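Long-range contacts in putative methylase (Clostridium difficile, PDB 3LDU), which binds GTP and probably acts as an RNA-binding methyltransferase that modifies guanine bases of ribosomal RNA: residues Y7-P12 and F47-S52; A22-N27 and M54-A59; L28-I33 and I40-D45; E60-K65 and D159-A164. One frame throughout, in Å; residues are numbered along the deposited sequence. Where two conformers were deposited one is given.

Interaction 1. Residues Y7-P12 and F47-S52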
loop_
_atom_site.group_PDB
_atom_site.type_symbol
_atom_site.label_atom_id
_atom_site.label_comp_id
_atom_site.label_asym_id
_atom_site.label_seq_id
_atom_site.Cartn_x
_atom_site.Cartn_y
_atom_site.Cartn_z
ATOM N N TYR A 7 -19.368 8.750 3.782
ATOM C CA TYR A 7 -19.096 7.584 2.964
ATOM C C TYR A 7 -18.691 6.428 3.854
ATOM O O TYR A 7 -18.145 6.628 4.940
ATOM C CB TYR A 7 -17.922 7.841 2.020
ATOM C CG TYR A 7 -18.131 8.942 1.020
ATOM C CD1 TYR A 7 -19.198 8.907 0.137
ATOM C CD2 TYR A 7 -17.239 9.999 0.933
ATOM C CE1 TYR A 7 -19.385 9.902 -0.788
ATOM C CE2 TYR A 7 -17.412 11.002 0.003
ATOM C CZ TYR A 7 -18.496 10.945 -0.850
ATOM O OH TYR A 7 -18.684 11.930 -1.779
ATOM N N THR A 8 -18.948 5.217 3.377
ATOM C CA THR A 8 -18.266 4.045 3.895
ATOM C C THR A 8 -17.270 3.609 2.831
ATOM O O THR A 8 -17.664 3.316 1.703
ATOM C CB THR A 8 -19.244 2.907 4.187
ATOM O OG1 THR A 8 -20.162 3.339 5.194
ATOM C CG2 THR A 8 -18.504 1.672 4.697
ATOM N N LEU A 9 -15.983 3.582 3.201
ATOM C CA LEU A 9 -14.922 3.207 2.280
ATOM C C LEU A 9 -14.285 1.914 2.746
ATOM O O LEU A 9 -14.342 1.564 3.936
ATOM C CB LEU A 9 -13.853 4.305 2.211
ATOM C CG LEU A 9 -14.326 5.731 1.921
ATOM C CD1 LEU A 9 -13.157 6.705 1.855
ATOM C CD2 LEU A 9 -15.138 5.779 0.616
ATOM N N ILE A 10 -13.687 1.207 1.796
ATOM C CA ILE A 10 -12.933 0.009 2.087
ATOM C C ILE A 10 -11.549 0.104 1.456
ATOM O O ILE A 10 -11.414 0.377 0.251
ATOM C CB ILE A 10 -13.637 -1.215 1.509
ATOM C CG1 ILE A 10 -15.077 -1.286 2.021
ATOM C CG2 ILE A 10 -12.857 -2.507 1.866
ATOM C CD1 ILE A 10 -15.885 -2.324 1.304
ATOM N N SER A 11 -10.518 -0.131 2.261
ATOM C CA SER A 11 -9.166 -0.199 1.722
ATOM C C SER A 11 -8.540 -1.555 1.956
ATOM O O SER A 11 -8.315 -1.958 3.093
ATOM C CB SER A 11 -8.286 0.897 2.311
ATOM O OG SER A 11 -8.632 2.144 1.737
ATOM N N PRO A 12 -8.277 -2.276 0.865
ATOM C CA PRO A 12 -7.583 -3.554 0.948
ATOM C C PRO A 12 -6.117 -3.291 1.279
ATOM O O PRO A 12 -5.587 -2.206 1.013
ATOM C CB PRO A 12 -7.700 -4.110 -0.482
ATOM C CG PRO A 12 -8.735 -3.267 -1.165
ATOM C CD PRO A 12 -8.674 -1.935 -0.513
ATOM N N PHE A 47 -14.859 14.504 2.621
ATOM C CA PHE A 47 -13.475 14.648 2.195
ATOM C C PHE A 47 -12.775 13.301 2.118
ATOM O O PHE A 47 -11.615 13.223 1.715
ATOM C CB PHE A 47 -12.709 15.573 3.149
ATOM C CG PHE A 47 -13.139 17.016 3.069
ATOM C CD1 PHE A 47 -12.513 17.895 2.200
ATOM C CD2 PHE A 47 -14.162 17.490 3.867
ATOM C CE1 PHE A 47 -12.898 19.219 2.126
ATOM C CE2 PHE A 47 -14.556 18.814 3.798
ATOM C CZ PHE A 47 -13.922 19.678 2.923
ATOM N N GLY A 48 -13.494 12.241 2.476
ATOM C CA GLY A 48 -12.887 10.938 2.706
ATOM C C GLY A 48 -12.243 10.295 1.494
ATOM O O GLY A 48 -11.181 9.671 1.595
ATOM N N ILE A 49 -12.875 10.431 0.338
ATOM C CA ILE A 49 -12.347 9.779 -0.856
ATOM C C ILE A 49 -11.037 10.446 -1.273
ATOM O O ILE A 49 -10.020 9.770 -1.518
ATOM C CB ILE A 49 -13.366 9.783 -2.015
ATOM C CG1 ILE A 49 -14.535 8.849 -1.691
ATOM C CG2 ILE A 49 -12.693 9.311 -3.308
ATOM C CD1 ILE A 49 -15.673 8.891 -2.747
ATOM N N ALA A 50 -11.055 11.776 -1.327
ATOM C CA ALA A 50 -9.874 12.557 -1.680
ATOM C C ALA A 50 -8.732 12.350 -0.676
ATOM O O ALA A 50 -7.583 12.072 -1.050
ATOM C CB ALA A 50 -10.233 14.048 -1.788
ATOM N N LYS A 51 -9.047 12.495 0.606
ATOM C CA LYS A 51 -8.020 12.381 1.647
ATOM C C LYS A 51 -7.426 10.989 1.738
ATOM O O LYS A 51 -6.234 10.851 1.976
ATOM C CB LYS A 51 -8.571 12.782 3.020
ATOM C CG LYS A 51 -8.508 14.285 3.288
ATOM C CD LYS A 51 -9.204 14.649 4.595
ATOM C CE LYS A 51 -8.651 13.859 5.774
ATOM N NZ LYS A 51 -9.310 14.261 7.054
ATOM N N SER A 52 -8.255 9.962 1.568
ATOM C CA SER A 52 -7.773 8.575 1.678
ATOM C C SER A 52 -6.812 8.223 0.551
ATOM O O SER A 52 -5.732 7.677 0.790
ATOM C CB SER A 52 -8.953 7.603 1.712
ATOM O OG SER A 52 -9.721 7.828 2.879
#

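Interaction 2. Residues A22-N27 and M54-A59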
loop_
_atom_site.group_PDB
_atom_site.type_symbol
_atom_site.label_atom_id
_atom_site.label_comp_id
_atom_site.label_asym_id
_atom_site.label_seq_id
_atom_site.Cartn_x
_atom_site.Cartn_y
_atom_site.Cartn_z
ATOM N N ALA A 22 -4.834 0.725 9.672
ATOM C CA ALA A 22 -5.841 1.214 10.603
ATOM C C ALA A 22 -5.342 2.456 11.333
ATOM O O ALA A 22 -6.100 3.408 11.560
ATOM C CB ALA A 22 -6.226 0.124 11.595
ATOM N N ARG A 23 -4.060 2.452 11.679
ATOM C CA ARG A 23 -3.454 3.571 12.373
ATOM C C ARG A 23 -3.474 4.816 11.474
ATOM O O ARG A 23 -3.771 5.919 11.937
ATOM C CB ARG A 23 -2.023 3.188 12.757
ATOM C CG ARG A 23 -1.241 4.215 13.510
ATOM C CD ARG A 23 0.147 3.641 13.784
ATOM N NE ARG A 23 0.086 2.401 14.561
ATOM C CZ ARG A 23 1.113 1.560 14.715
ATOM N NH1 ARG A 23 2.273 1.806 14.122
ATOM N NH2 ARG A 23 0.971 0.460 15.447
ATOM N N GLU A 24 -3.166 4.632 10.191
ATOM C CA GLU A 24 -3.175 5.745 9.232
ATOM C C GLU A 24 -4.580 6.343 9.105
ATOM O O GLU A 24 -4.754 7.562 9.059
ATOM C CB GLU A 24 -2.780 5.259 7.837
ATOM C CG GLU A 24 -1.325 4.873 7.640
ATOM C CD GLU A 24 -1.010 4.748 6.155
ATOM O OE1 GLU A 24 -0.413 5.691 5.602
ATOM O OE2 GLU A 24 -1.411 3.743 5.530
ATOM N N ILE A 25 -5.567 5.467 9.003
ATOM C CA ILE A 25 -6.959 5.884 8.867
ATOM C C ILE A 25 -7.401 6.644 10.109
ATOM O O ILE A 25 -8.054 7.683 10.020
ATOM C CB ILE A 25 -7.869 4.669 8.641
ATOM C CG1 ILE A 25 -7.591 4.072 7.257
ATOM C CG2 ILE A 25 -9.364 5.060 8.777
ATOM C CD1 ILE A 25 -8.192 2.670 7.059
ATOM N N THR A 26 -6.980 6.148 11.269
ATOM C CA THR A 26 -7.316 6.800 12.526
ATOM C C THR A 26 -6.685 8.194 12.559
ATOM O O THR A 26 -7.313 9.156 13.000
ATOM C CB THR A 26 -6.864 5.937 13.731
ATOM O OG1 THR A 26 -7.551 4.680 13.682
ATOM C CG2 THR A 26 -7.191 6.625 15.047
ATOM N N ASN A 27 -5.451 8.299 12.071
ATOM C CA ASN A 27 -4.743 9.584 12.061
ATOM C C ASN A 27 -5.388 10.604 11.110
ATOM O O ASN A 27 -5.193 11.803 11.270
ATOM C CB ASN A 27 -3.246 9.397 11.740
ATOM C CG ASN A 27 -2.402 9.117 12.983
ATOM O OD1 ASN A 27 -1.487 8.279 12.956
ATOM N ND2 ASN A 27 -2.696 9.815 14.075
HETATM N N MSE A 54 -5.167 10.418 -1.155
HETATM C CA MSE A 54 -4.030 11.336 -1.070
HETATM C C MSE A 54 -2.992 10.877 -0.052
HETATM O O MSE A 54 -1.775 10.992 -0.285
HETATM C CB MSE A 54 -4.512 12.733 -0.683
HETATM C CG MSE A 54 -3.409 13.777 -0.554
HETATM SE SE MSE A 54 -2.399 14.065 -2.212
HETATM C CE MSE A 54 -3.805 13.992 -3.474
ATOM N N TRP A 55 -3.482 10.375 1.079
ATOM C CA TRP A 55 -2.653 10.235 2.273
ATOM C C TRP A 55 -2.301 8.806 2.687
ATOM O O TRP A 55 -1.277 8.595 3.339
ATOM C CB TRP A 55 -3.307 10.969 3.459
ATOM C CG TRP A 55 -3.123 12.462 3.387
ATOM C CD1 TRP A 55 -4.052 13.397 2.998
ATOM C CD2 TRP A 55 -1.917 13.176 3.655
ATOM N NE1 TRP A 55 -3.490 14.654 3.038
ATOM C CE2 TRP A 55 -2.182 14.547 3.434
ATOM C CE3 TRP A 55 -0.633 12.799 4.074
ATOM C CZ2 TRP A 55 -1.214 15.533 3.623
ATOM C CZ3 TRP A 55 0.323 13.773 4.252
ATOM C CH2 TRP A 55 0.032 15.125 4.029
ATOM N N LEU A 56 -3.131 7.825 2.338
ATOM C CA LEU A 56 -2.857 6.469 2.826
ATOM C C LEU A 56 -1.667 5.820 2.103
ATOM O O LEU A 56 -1.679 5.678 0.872
ATOM C CB LEU A 56 -4.119 5.597 2.698
ATOM C CG LEU A 56 -5.300 6.069 3.537
ATOM C CD1 LEU A 56 -6.510 5.158 3.267
ATOM C CD2 LEU A 56 -4.953 6.085 5.027
ATOM N N ARG A 57 -0.648 5.420 2.873
ATOM C CA ARG A 57 0.566 4.811 2.322
ATOM C C ARG A 57 0.523 3.293 2.308
ATOM O O ARG A 57 1.283 2.666 1.576
ATOM C CB ARG A 57 1.795 5.254 3.120
ATOM C CG ARG A 57 1.898 6.749 3.296
ATOM C CD ARG A 57 3.167 7.157 4.014
ATOM N NE ARG A 57 3.106 8.552 4.447
ATOM C CZ ARG A 57 3.579 9.568 3.742
ATOM N NH1 ARG A 57 4.154 9.351 2.555
ATOM N NH2 ARG A 57 3.465 10.802 4.212
ATOM N N CYS A 58 -0.368 2.703 3.105
ATOM C CA CYS A 58 -0.435 1.240 3.218
ATOM C C CYS A 58 -1.667 0.604 2.571
ATOM O O CYS A 58 -1.837 -0.609 2.596
ATOM C CB CYS A 58 -0.325 0.831 4.684
ATOM S SG CYS A 58 1.302 1.265 5.388
ATOM N N ALA A 59 -2.530 1.439 1.994
ATOM C CA ALA A 59 -3.710 0.947 1.290
ATOM C C ALA A 59 -3.351 0.594 -0.140
ATOM O O ALA A 59 -2.618 1.329 -0.791
ATOM C CB ALA A 59 -4.805 2.028 1.289
HETATM O O HOH W 1 -1.022 8.512 6.091
#

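Interaction 3. Residues L28-I33 and I40-D45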
loop_
_atom_site.group_PDB
_atom_site.type_symbol
_atom_site.label_atom_id
_atom_site.label_comp_id
_atom_site.label_asym_id
_atom_site.label_seq_id
_atom_site.Cartn_x
_atom_site.Cartn_y
_atom_site.Cartn_z
ATOM N N LEU A 28 -6.145 10.126 10.129
ATOM C CA LEU A 28 -6.914 11.020 9.248
ATOM C C LEU A 28 -8.189 11.490 9.936
ATOM O O LEU A 28 -8.898 12.358 9.420
ATOM C CB LEU A 28 -7.274 10.333 7.927
ATOM C CG LEU A 28 -6.131 9.996 6.973
ATOM C CD1 LEU A 28 -6.689 9.383 5.688
ATOM C CD2 LEU A 28 -5.351 11.249 6.666
ATOM N N GLY A 29 -8.486 10.906 11.094
ATOM C CA GLY A 29 -9.652 11.298 11.865
ATOM C C GLY A 29 -10.876 10.448 11.612
ATOM O O GLY A 29 -11.974 10.791 12.049
ATOM N N TYR A 30 -10.702 9.322 10.928
ATOM C CA TYR A 30 -11.867 8.514 10.537
ATOM C C TYR A 30 -12.138 7.320 11.435
ATOM O O TYR A 30 -11.224 6.745 12.035
ATOM C CB TYR A 30 -11.759 8.052 9.083
ATOM C CG TYR A 30 -11.679 9.196 8.103
ATOM C CD1 TYR A 30 -12.520 10.294 8.231
ATOM C CD2 TYR A 30 -10.770 9.179 7.043
ATOM C CE1 TYR A 30 -12.464 11.345 7.348
ATOM C CE2 TYR A 30 -10.709 10.232 6.147
ATOM C CZ TYR A 30 -11.560 11.311 6.308
ATOM O OH TYR A 30 -11.531 12.372 5.435
ATOM N N GLU A 31 -13.414 6.954 11.502
ATOM C CA GLU A 31 -13.876 5.850 12.321
ATOM C C GLU A 31 -13.728 4.517 11.593
ATOM O O GLU A 31 -14.238 4.342 10.483
ATOM C CB GLU A 31 -15.346 6.074 12.691
ATOM C CG GLU A 31 -15.931 4.988 13.579
ATOM C CD GLU A 31 -17.438 5.107 13.737
ATOM O OE1 GLU A 31 -18.050 5.962 13.059
ATOM O OE2 GLU A 31 -18.007 4.337 14.537
ATOM N N ILE A 32 -13.042 3.574 12.223
ATOM C CA ILE A 32 -12.939 2.217 11.684
ATOM C C ILE A 32 -14.151 1.362 12.047
ATOM O O ILE A 32 -14.461 1.175 13.226
ATOM C CB ILE A 32 -11.655 1.533 12.158
ATOM C CG1 ILE A 32 -10.450 2.290 11.591
ATOM C CG2 ILE A 32 -11.633 0.063 11.730
ATOM C CD1 ILE A 32 -9.138 1.749 12.006
ATOM N N ILE A 33 -14.829 0.849 11.022
ATOM C CA ILE A 33 -16.052 0.078 11.188
ATOM C C ILE A 33 -15.782 -1.414 11.333
ATOM O O ILE A 33 -16.418 -2.096 12.134
ATOM C CB ILE A 33 -16.997 0.295 9.965
ATOM C CG1 ILE A 33 -17.555 1.711 9.982
ATOM C CG2 ILE A 33 -18.108 -0.738 9.951
ATOM C CD1 ILE A 33 -17.950 2.169 11.375
ATOM N N ILE A 40 -9.745 -3.022 5.556
ATOM C CA ILE A 40 -10.335 -2.196 6.598
ATOM C C ILE A 40 -11.549 -1.467 6.018
ATOM O O ILE A 40 -11.476 -0.903 4.923
ATOM C CB ILE A 40 -9.331 -1.122 7.096
ATOM C CG1 ILE A 40 -8.005 -1.759 7.537
ATOM C CG2 ILE A 40 -9.929 -0.332 8.237
ATOM C CD1 ILE A 40 -8.166 -2.691 8.705
ATOM N N THR A 41 -12.650 -1.469 6.757
ATOM C CA THR A 41 -13.839 -0.705 6.380
ATOM C C THR A 41 -13.981 0.458 7.347
ATOM O O THR A 41 -13.869 0.277 8.559
ATOM C CB THR A 41 -15.098 -1.584 6.426
ATOM O OG1 THR A 41 -14.920 -2.706 5.550
ATOM C CG2 THR A 41 -16.331 -0.785 6.000
ATOM N N TYR A 42 -14.184 1.655 6.812
ATOM C CA TYR A 42 -14.221 2.861 7.635
ATOM C C TYR A 42 -15.223 3.901 7.129
ATOM O O TYR A 42 -15.599 3.910 5.953
ATOM C CB TYR A 42 -12.815 3.474 7.786
ATOM C CG TYR A 42 -12.065 3.756 6.489
ATOM C CD1 TYR A 42 -11.778 5.054 6.109
ATOM C CD2 TYR A 42 -11.628 2.724 5.668
ATOM C CE1 TYR A 42 -11.090 5.329 4.932
ATOM C CE2 TYR A 42 -10.929 2.984 4.477
ATOM C CZ TYR A 42 -10.668 4.289 4.123
ATOM O OH TYR A 42 -9.979 4.563 2.963
ATOM N N LYS A 43 -15.660 4.763 8.043
ATOM C CA LYS A 43 -16.630 5.811 7.738
ATOM C C LYS A 43 -15.895 7.133 7.675
ATOM O O LYS A 43 -15.008 7.387 8.490
ATOM C CB LYS A 43 -17.689 5.900 8.840
ATOM C CG LYS A 43 -19.076 5.463 8.415
ATOM C CD LYS A 43 -20.065 5.595 9.565
ATOM C CE LYS A 43 -20.538 7.029 9.727
ATOM N NZ LYS A 43 -21.376 7.448 8.568
ATOM N N THR A 44 -16.268 7.977 6.720
ATOM C CA THR A 44 -15.622 9.277 6.553
ATOM C C THR A 44 -16.647 10.351 6.236
ATOM O O THR A 44 -17.798 10.049 5.930
ATOM C CB THR A 44 -14.603 9.264 5.382
ATOM O OG1 THR A 44 -15.296 9.365 4.130
ATOM C CG2 THR A 44 -13.767 7.977 5.380
ATOM N N ASP A 45 -16.217 11.605 6.321
ATOM C CA ASP A 45 -17.004 12.724 5.830
ATOM C C ASP A 45 -16.819 12.849 4.319
ATOM O O ASP A 45 -16.257 11.952 3.677
ATOM C CB ASP A 45 -16.600 14.022 6.538
ATOM C CG ASP A 45 -15.126 14.361 6.352
ATOM O OD1 ASP A 45 -14.490 13.805 5.441
ATOM O OD2 ASP A 45 -14.603 15.196 7.118
HETATM O O HOH W 2 -15.529 8.939 10.644
#

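Interaction 4. Residues E60-K65 and D159-A164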
loop_
_atom_site.group_PDB
_atom_site.type_symbol
_atom_site.label_atom_id
_atom_site.label_comp_id
_atom_site.label_asym_id
_atom_site.label_seq_id
_atom_site.Cartn_x
_atom_site.Cartn_y
_atom_site.Cartn_z
ATOM N N GLU A 60 -3.891 -0.508 -0.651
ATOM C CA GLU A 60 -3.638 -0.848 -2.050
ATOM C C GLU A 60 -4.598 -0.096 -2.963
ATOM O O GLU A 60 -4.323 0.073 -4.146
ATOM C CB GLU A 60 -3.779 -2.347 -2.298
ATOM C CG GLU A 60 -2.807 -3.191 -1.504
ATOM C CD GLU A 60 -1.355 -2.900 -1.854
ATOM O OE1 GLU A 60 -1.044 -2.724 -3.053
ATOM O OE2 GLU A 60 -0.524 -2.876 -0.919
ATOM N N ARG A 61 -5.725 0.330 -2.396
ATOM C CA ARG A 61 -6.658 1.197 -3.102
ATOM C C ARG A 61 -7.792 1.593 -2.177
ATOM O O ARG A 61 -7.796 1.237 -0.997
ATOM C CB ARG A 61 -7.175 0.572 -4.404
ATOM C CG ARG A 61 -7.760 -0.813 -4.251
ATOM C CD ARG A 61 -8.319 -1.313 -5.575
ATOM N NE ARG A 61 -7.286 -1.484 -6.595
ATOM C CZ ARG A 61 -7.035 -0.612 -7.564
ATOM N NH1 ARG A 61 -6.077 -0.859 -8.453
ATOM N NH2 ARG A 61 -7.741 0.508 -7.645
ATOM N N VAL A 62 -8.672 2.453 -2.677
ATOM C CA VAL A 62 -9.742 2.987 -1.853
ATOM C C VAL A 62 -11.049 2.738 -2.588
ATOM O O VAL A 62 -11.245 3.251 -3.692
ATOM C CB VAL A 62 -9.569 4.494 -1.603
ATOM C CG1 VAL A 62 -10.789 5.054 -0.837
ATOM C CG2 VAL A 62 -8.265 4.763 -0.851
ATOM N N HIS A 63 -11.910 1.914 -1.997
ATOM C CA HIS A 63 -13.212 1.584 -2.586
ATOM C C HIS A 63 -14.340 2.313 -1.882
ATOM O O HIS A 63 -14.353 2.445 -0.660
ATOM C CB HIS A 63 -13.491 0.086 -2.440
ATOM C CG HIS A 63 -12.558 -0.795 -3.214
ATOM N ND1 HIS A 63 -12.850 -1.253 -4.474
ATOM C CD2 HIS A 63 -11.344 -1.302 -2.895
ATOM C CE1 HIS A 63 -11.855 -2.009 -4.912
ATOM N NE2 HIS A 63 -10.930 -2.058 -3.962
ATOM N N LEU A 64 -15.312 2.767 -2.662
ATOM C CA LEU A 64 -16.546 3.298 -2.108
ATOM C C LEU A 64 -17.546 2.141 -1.995
ATOM O O LEU A 64 -17.929 1.549 -3.000
ATOM C CB LEU A 64 -17.100 4.393 -3.023
ATOM C CG LEU A 64 -18.501 4.900 -2.644
ATOM C CD1 LEU A 64 -18.483 5.546 -1.258
ATOM C CD2 LEU A 64 -19.002 5.882 -3.683
ATOM N N LYS A 65 -17.946 1.802 -0.771
ATOM C CA LYS A 65 -18.852 0.679 -0.565
ATOM C C LYS A 65 -20.269 1.080 -0.959
ATOM O O LYS A 65 -20.770 2.119 -0.516
ATOM C CB LYS A 65 -18.850 0.243 0.884
ATOM C CG LYS A 65 -19.533 -1.091 1.119
ATOM C CD LYS A 65 -19.465 -1.464 2.587
ATOM C CE LYS A 65 -20.197 -2.765 2.865
ATOM N NZ LYS A 65 -20.046 -3.170 4.288
ATOM N N ASP A 159 -14.423 1.443 -7.413
ATOM C CA ASP A 159 -13.020 1.824 -7.259
ATOM C C ASP A 159 -12.865 3.337 -7.425
ATOM O O ASP A 159 -13.274 3.884 -8.453
ATOM C CB ASP A 159 -12.190 1.085 -8.309
ATOM C CG ASP A 159 -10.731 1.507 -8.304
ATOM O OD1 ASP A 159 -10.258 1.958 -7.249
ATOM O OD2 ASP A 159 -10.066 1.379 -9.354
ATOM N N THR A 160 -12.293 4.012 -6.428
ATOM C CA THR A 160 -12.101 5.467 -6.496
ATOM C C THR A 160 -10.683 5.816 -6.930
ATOM O O THR A 160 -10.359 6.987 -7.150
ATOM C CB THR A 160 -12.373 6.172 -5.141
ATOM O OG1 THR A 160 -11.314 5.877 -4.221
ATOM C CG2 THR A 160 -13.698 5.729 -4.535
ATOM N N THR A 161 -9.846 4.786 -7.060
ATOM C CA THR A 161 -8.396 4.970 -7.217
ATOM C C THR A 161 -7.887 4.899 -8.661
ATOM O O THR A 161 -7.265 5.834 -9.149
ATOM C CB THR A 161 -7.656 3.932 -6.359
ATOM O OG1 THR A 161 -8.057 4.096 -4.996
ATOM C CG2 THR A 161 -6.147 4.122 -6.492
ATOM N N GLY A 162 -8.173 3.801 -9.351
ATOM C CA GLY A 162 -7.654 3.596 -10.692
ATOM C C GLY A 162 -6.374 2.764 -10.630
ATOM O O GLY A 162 -6.401 1.616 -10.200
ATOM N N ASP A 163 -5.255 3.330 -11.057
ATOM C CA ASP A 163 -3.974 2.635 -10.901
ATOM C C ASP A 163 -3.734 2.293 -9.427
ATOM O O ASP A 163 -3.919 3.134 -8.553
ATOM C CB ASP A 163 -2.816 3.489 -11.425
ATOM C CG ASP A 163 -2.719 3.482 -12.936
ATOM O OD1 ASP A 163 -3.383 2.640 -13.575
ATOM O OD2 ASP A 163 -1.968 4.319 -13.483
ATOM N N ALA A 164 -3.333 1.058 -9.151
ATOM C CA ALA A 164 -3.058 0.641 -7.771
ATOM C C ALA A 164 -2.261 1.706 -7.011
ATOM O O ALA A 164 -1.323 2.297 -7.553
ATOM C CB ALA A 164 -2.319 -0.691 -7.754
#

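Interaction 1. Residues Y7-P12 and F47-S52
Ile49, near the start of helix 48-55, is the side chain to follow across this buried seam between strand 7-12 and the helix. Its CB leaves the helix alongside the strand rather than at it. With CG1 anti to the carbonyl carbon (chi1 -69°) and the branch extended beyond, however, the chain swings over and meets Tyr7 and Leu9, crossing both at about a right angle. Ile49 CG1 fills the angle between those two residues, 3.9 Å from Leu9 CD2 and also 3.9 Å from Tyr7 CD2. Beyond it, Ile49 CD1 comes down on one face of the Tyr7 ring as a CH-pi contact, 4.0 Å from the ring centroid and 16° off the normal. The methyl is shifted toward the CE2-CZ rim, with Tyr7 CE2 at 3.9 Å from Ile49 CD1. Leu9 divides its two methyls: CD2 takes the isoleucine, while Leu9 CD1 presses on the helix backbone, 3.6 Å from Gly48 O. Gly48 has no side chain, and here the methyl lies directly on the main chain. Gly48 O accepts two bonds from Ser52, one from its backbone N. The other comes from the hydroxyl, Ser52 OG lying 2.7 Å from Gly48 O in the carbonyl plane; Leu9 CD1 also touches that hydroxyl. On the helix's other flank Ala50 and Lys51 pack against helix 238-251. The strand and helix axes run 28° apart in the same direction. That is the packing of a ferredoxin-like alpha/beta sandwich, in which helix 48-55 connects strands 39-44 and 63-70 and lies over strand 7-12, the strand inserted between them, as a split beta-alpha-beta unit.

Interaction 2. Residues A22-N27 and M54-A59
The carboxylate of Glu24 reaches from helix 18-27 to two successive backbone amides, straddling them with one oxygen each. Arg57 N gives its hydrogen to Glu24 OE1 at 2.8 Å in a nearly straight bond (166°), and Cys58 N gives its own to Glu24 OE2, also at 2.8 Å but more bent (140°). Both oxygens use their syn lone pairs, so the fork fixes the rotation of the group. This joins the two helices of the ferredoxin-like domain: the glutamate belongs to the first, and the amides to the chain leaving the second, helix 48-55, on its way to strand 63-70. Water 1 extends the network, donating to Glu24 OE1 at 2.9 Å and to Trp55 O at 2.8 Å. Tyr189 OH, from helix 181-189, is a further hydrogen-bonding partner of OE1, so several groups would stabilise this buried carboxylate in its charged form. The guanidinium of Arg57 leads elsewhere, its NH1 bonded to Met220 O. Its aliphatic root stays by the acid, with Arg57 CB 3.4 Å from Glu24 OE1, while Cys58 CB lies beside OE2. With CG anti to the carbonyl carbon (chi1 -71°), the extended chain of Glu24 carries the carboxylate out to the two amides. Glu24 CB, itself directed at the other segment, meets Leu56, the first residue to leave the helical conformation: Leu56 CD2 sits 3.6 Å from Glu24 CB. The same methyl also meets the neighbouring residue on the helix, with Leu56 CD2 4.0 Å from Ile25 CG1.

Interaction 3. Residues L28-I33 and I40-D45
Tyr30 has the most surface buried here, its ring held between two layers. Thr44 CG2 sits over the centre of one face, a CH-pi contact 3.6 Å from the centroid, and Leu28 O lies over the opposite face. At the ring's edge Tyr30 OH donates to Asp45 OD1 at 3.3 Å, approaching from above a carboxylate plane turned 78° from the ring; the same oxygen accepts Phe47 N and so caps the turn into helix 48-55. Lys43 comes next. Its amide gives Glu31 O a straight bond of 2.9 Å (164°), but the return bond, Glu31 N to Lys43 O, is weak at 3.4 Å. Water 2 bridges this loosened end, accepting from Glu31 N and donating to Lys43 O. These pairs make an antiparallel beta hairpin, strands 31-36 and 39-44, at one border of the ferredoxin-like sheet. The side chains of Lys43 and Glu31 run alongside each other, yet the lysine bends away and NZ ends 5.8 Å from Glu31 OE1. Ile33, the third, bonds through its N to Thr41 O at 2.7 Å, in the carbonyl plane, while Ile33 CG1 lies over the strand backbone, 4.1 Å from Lys43 N.

Interaction 4. Residues E60-K65 and D159-A164
Two carbonyls and one carboxylate gather most of the donors between these segments. Val62 O accepts twice from Thr160: the amide N comes nearly along the C=O axis at 3.0 Å, and the hydroxyl OG1 from above the carbonyl plane at 2.7 Å. Val62 N is satisfied by Thr161 OG1 at 2.9 Å. Both threonine hydroxyls also bond to Asn53 of helix 48-55. Gly162 O is gripped end-on by Arg61, NH1 at 3.0 Å and NH2 at 3.1 Å, and lies in the guanidinium plane. The ladder is that of neighbouring antiparallel strands, 63-70 and 153-159, with His63 and Asp159 a non-hydrogen-bonded pair; this pairing joins the ferredoxin-like half of the sheet to the strands of the THUMP part. At the end of the strand the side chain of Asp159 also folds the following loop back: OD1 accepts Thr161 N at 2.9 Å, an Asx turn, and OD2 accepts Gly162 N at 3.1 Å. Arg61 also forms a salt bridge with the acid, Arg61 NH2 lying 2.9 Å from Asp159 OD1, although the hydrogen bond within it is weak and the two planes stand 85° apart. The carboxylate of Glu60 is held outside these segments, by Thr182 and Arg180.

How the interactions relate
Interactions 1, 3 and 4 share one sheet: strand 7-12 runs between strands 39-44 and 63-70, bonded to interaction 3 by Leu9 N to Tyr42 O (2.8 Å) and to interaction 4 by Ile10 O to His63 N (2.8 Å). Ser11 OG ties all three, bonding to Tyr42 OH and Arg61 O. Interaction 2 shares helix 48-55 with interaction 1 and touches the hairpin through Leu56 CD1, 3.5 Å from Tyr42 OH. Interaction 3 is nested within the chain loops closed by interactions 1 and 2. The GTP site is closer to interactions 2 and 4: the side chains of Cys58 and Glu60 lie about 11 and 10 Å from that of GTP-binding Ile179.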